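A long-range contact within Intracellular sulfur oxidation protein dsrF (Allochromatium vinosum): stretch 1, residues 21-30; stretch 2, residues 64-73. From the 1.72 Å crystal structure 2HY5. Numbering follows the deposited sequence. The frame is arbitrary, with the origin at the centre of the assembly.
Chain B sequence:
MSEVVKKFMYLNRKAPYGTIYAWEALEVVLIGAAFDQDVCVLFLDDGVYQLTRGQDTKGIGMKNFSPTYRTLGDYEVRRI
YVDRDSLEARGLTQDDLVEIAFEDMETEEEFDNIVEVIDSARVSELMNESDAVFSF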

# COMPACT_ATOMS: atom_id res chain seq x y z
N TYR B 21 0.17 -9.99 -0.30
CA TYR B 21 0.46 -10.40 1.07
C TYR B 21 -0.10 -11.75 1.51
O TYR B 21 0.58 -12.51 2.20
CB TYR B 21 0.01 -9.31 2.05
CG TYR B 21 0.66 -7.97 1.77
CD1 TYR B 21 -0.08 -6.91 1.24
CD2 TYR B 21 2.02 -7.77 1.99
CE1 TYR B 21 0.52 -5.69 0.93
CE2 TYR B 21 2.64 -6.55 1.68
CZ TYR B 21 1.87 -5.51 1.15
OH TYR B 21 2.46 -4.31 0.83
N ALA B 22 -1.33 -12.07 1.12
CA ALA B 22 -1.93 -13.34 1.51
C ALA B 22 -1.14 -14.52 0.95
O ALA B 22 -0.81 -15.47 1.67
CB ALA B 22 -3.38 -13.41 1.03
N TRP B 23 -0.85 -14.47 -0.35
CA TRP B 23 -0.12 -15.55 -1.00
C TRP B 23 1.33 -15.67 -0.54
O TRP B 23 1.79 -16.77 -0.21
CB TRP B 23 -0.17 -15.37 -2.52
CG TRP B 23 0.73 -16.33 -3.25
CD1 TRP B 23 1.70 -16.02 -4.15
CD2 TRP B 23 0.75 -17.76 -3.12
NE1 TRP B 23 2.34 -17.15 -4.58
CE2 TRP B 23 1.77 -18.24 -3.97
CE3 TRP B 23 0.01 -18.68 -2.37
CZ2 TRP B 23 2.07 -19.60 -4.08
CZ3 TRP B 23 0.31 -20.03 -2.48
CH2 TRP B 23 1.33 -20.48 -3.33
N GLU B 24 2.06 -14.57 -0.51
CA GLU B 24 3.45 -14.66 -0.09
C GLU B 24 3.59 -14.95 1.40
O GLU B 24 4.60 -15.50 1.83
CB GLU B 24 4.22 -13.40 -0.52
CG GLU B 24 4.40 -13.34 -2.04
CD GLU B 24 5.35 -12.25 -2.52
OE1 GLU B 24 5.28 -11.12 -1.99
OE2 GLU B 24 6.15 -12.53 -3.43
N ALA B 25 2.56 -14.62 2.18
CA ALA B 25 2.59 -14.93 3.61
C ALA B 25 2.45 -16.44 3.74
O ALA B 25 3.15 -17.08 4.53
CB ALA B 25 1.44 -14.23 4.32
N LEU B 26 1.53 -17.02 2.96
CA LEU B 26 1.30 -18.46 2.98
C LEU B 26 2.59 -19.19 2.62
O LEU B 26 2.88 -20.26 3.16
CB LEU B 26 0.18 -18.81 1.99
CG LEU B 26 -0.31 -20.26 1.94
CD1 LEU B 26 -0.69 -20.74 3.33
CD2 LEU B 26 -1.51 -20.35 0.99
N GLU B 27 3.37 -18.61 1.72
CA GLU B 27 4.64 -19.20 1.30
C GLU B 27 5.59 -19.36 2.49
O GLU B 27 6.32 -20.35 2.58
CB GLU B 27 5.30 -18.32 0.23
CG GLU B 27 4.68 -18.42 -1.15
CD GLU B 27 5.15 -19.64 -1.92
OE1 GLU B 27 5.68 -19.47 -3.04
OE2 GLU B 27 4.99 -20.78 -1.40
N VAL B 28 5.59 -18.38 3.39
CA VAL B 28 6.46 -18.43 4.56
C VAL B 28 6.05 -19.55 5.51
O VAL B 28 6.90 -20.24 6.08
CB VAL B 28 6.44 -17.09 5.35
CG1 VAL B 28 7.41 -17.17 6.53
CG2 VAL B 28 6.84 -15.94 4.43
N VAL B 29 4.75 -19.74 5.69
CA VAL B 29 4.26 -20.79 6.57
C VAL B 29 4.73 -22.16 6.08
O VAL B 29 5.17 -22.98 6.87
CB VAL B 29 2.72 -20.79 6.66
CG1 VAL B 29 2.24 -21.96 7.51
CG2 VAL B 29 2.24 -19.48 7.24
N LEU B 30 4.65 -22.39 4.77
CA LEU B 30 5.06 -23.66 4.19
C LEU B 30 6.55 -23.88 4.40
O LEU B 30 6.99 -24.98 4.75
CB LEU B 30 4.72 -23.71 2.70
CG LEU B 30 3.25 -23.50 2.32
CD1 LEU B 30 3.09 -23.62 0.81
CD2 LEU B 30 2.38 -24.51 3.03
N ASN B 64 -5.71 -19.45 -8.78
CA ASN B 64 -6.44 -19.59 -7.53
C ASN B 64 -5.51 -20.33 -6.56
O ASN B 64 -5.25 -21.52 -6.74
CB ASN B 64 -7.71 -20.40 -7.81
CG ASN B 64 -8.60 -20.56 -6.59
OD1 ASN B 64 -9.76 -20.97 -6.72
ND2 ASN B 64 -8.07 -20.26 -5.42
N PHE B 65 -5.00 -19.64 -5.55
CA PHE B 65 -4.10 -20.28 -4.59
C PHE B 65 -4.78 -20.80 -3.33
O PHE B 65 -4.12 -21.36 -2.46
CB PHE B 65 -2.95 -19.34 -4.20
CG PHE B 65 -3.37 -18.12 -3.44
CD1 PHE B 65 -3.76 -16.96 -4.10
CD2 PHE B 65 -3.36 -18.12 -2.04
CE1 PHE B 65 -4.13 -15.81 -3.38
CE2 PHE B 65 -3.72 -16.98 -1.32
CZ PHE B 65 -4.11 -15.82 -1.99
N SER B 66 -6.10 -20.63 -3.25
CA SER B 66 -6.85 -21.08 -2.08
C SER B 66 -6.62 -22.54 -1.68
O SER B 66 -6.56 -22.85 -0.50
CB SER B 66 -8.35 -20.84 -2.29
OG SER B 66 -8.87 -21.65 -3.33
N PRO B 67 -6.48 -23.45 -2.66
CA PRO B 67 -6.26 -24.86 -2.31
C PRO B 67 -5.08 -25.08 -1.35
O PRO B 67 -5.09 -26.01 -0.54
CB PRO B 67 -6.04 -25.52 -3.66
CG PRO B 67 -6.92 -24.71 -4.56
CD PRO B 67 -6.61 -23.30 -4.12
N THR B 68 -4.07 -24.22 -1.45
CA THR B 68 -2.90 -24.35 -0.60
C THR B 68 -3.25 -24.28 0.89
O THR B 68 -2.66 -24.99 1.70
CB THR B 68 -1.87 -23.27 -0.94
OG1 THR B 68 -1.48 -23.41 -2.31
CG2 THR B 68 -0.63 -23.42 -0.05
N TYR B 69 -4.21 -23.43 1.26
CA TYR B 69 -4.59 -23.34 2.67
C TYR B 69 -5.06 -24.69 3.19
O TYR B 69 -4.81 -25.04 4.34
CB TYR B 69 -5.72 -22.34 2.89
CG TYR B 69 -5.35 -20.89 2.66
CD1 TYR B 69 -5.61 -20.27 1.45
CD2 TYR B 69 -4.72 -20.15 3.66
CE1 TYR B 69 -5.26 -18.94 1.23
CE2 TYR B 69 -4.37 -18.82 3.46
CZ TYR B 69 -4.64 -18.22 2.23
OH TYR B 69 -4.28 -16.91 2.02
N ARG B 70 -5.74 -25.46 2.34
CA ARG B 70 -6.24 -26.76 2.78
C ARG B 70 -5.16 -27.81 2.97
O ARG B 70 -5.44 -28.90 3.47
CB ARG B 70 -7.31 -27.26 1.80
CG ARG B 70 -8.57 -26.39 1.80
CD ARG B 70 -9.75 -27.09 1.14
NE ARG B 70 -9.59 -27.22 -0.30
CZ ARG B 70 -9.65 -26.21 -1.16
NH1 ARG B 70 -9.87 -24.98 -0.72
NH2 ARG B 70 -9.50 -26.43 -2.46
N THR B 71 -3.93 -27.49 2.58
CA THR B 71 -2.82 -28.42 2.73
C THR B 71 -1.97 -28.13 3.97
O THR B 71 -1.07 -28.89 4.30
CB THR B 71 -1.87 -28.36 1.51
OG1 THR B 71 -1.14 -27.13 1.52
CG2 THR B 71 -2.66 -28.47 0.22
N LEU B 72 -2.27 -27.02 4.64
CA LEU B 72 -1.52 -26.63 5.83
C LEU B 72 -1.33 -27.73 6.86
O LEU B 72 -0.28 -27.82 7.50
CB LEU B 72 -2.16 -25.41 6.49
CG LEU B 72 -1.98 -24.08 5.74
CD1 LEU B 72 -2.71 -22.97 6.47
CD2 LEU B 72 -0.49 -23.76 5.63
N GLY B 73 -2.34 -28.58 7.02
CA GLY B 73 -2.23 -29.67 7.97
C GLY B 73 -1.11 -30.61 7.57
O GLY B 73 -0.44 -31.21 8.41

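Residues 21-30 form a regular helix, held by i to i+4 bonds such as Leu-26 N to Ala-22 O (3.1 Å) and Leu-30 N to Leu-26 O (3.2 Å). The second stretch turns more tightly: Thr-68 N bonds to Phe-65 O at 3.0 Å, Tyr-69 N to Ser-66 O at 3.0 Å and Thr-71 N to Thr-68 O at 2.9 Å, all i to i+3. Both stretches advance in the same sense, for the CA atoms of Trp-23 and Phe-65 lie 7.1 Å apart, those of Leu-26 and Tyr-69 7.7 Å, and those of Leu-30 and Leu-72 7.4 Å.

No hydrogen bond crosses between the stretches; the contact, burying 453 Å², rests mainly on apolar packing. At its start, Trp-23 CB sits over the Phe-65 ring, 3.9 Å from the centroid and 7° off the normal, so its C-H groups can meet the pi cloud. The two aromatic rings meet obliquely, their planes at 50°, with Trp-23 CE3 3.4 Å from Phe-65 CD2. Ala-22 points its CB toward the second stretch, where the single methyl sits at contact distance, 3.7 Å from Tyr-69 OH, a hydroxyl satisfied elsewhere in the structure, and 3.9 Å from Phe-65 CZ.

Leu-26 is the centre of the contact. Its CD2 lies over the face of Tyr-69, 3.9 Å from the ring centroid, and also touches Thr-68 CG2 at 3.4 Å, while its CD1 reaches Leu-72 CD2 at 3.8 Å. A branched aliphatic side chain suits this place because CD1 alone reaches Leu-72 and CD2 alone reaches Phe-65, while both lie near Tyr-69 and Thr-68. Thr-68 likewise offers a methyl to the leucines, with CG2 3.8 Å from Leu-30 CD1, and its OG1 lies at the edge of the Trp-23 ring, 3.8 Å from CZ3. Farther along, Leu-72 CD2 packs against Val-29 CG1 (3.8 Å) and Leu-30 CD2 (3.9 Å), completing an aliphatic cluster whose side chains have no polar groups needing partners; the CA-to-CB bond of Leu-72 points sideways, but its long side chain brings its end nearer the helix.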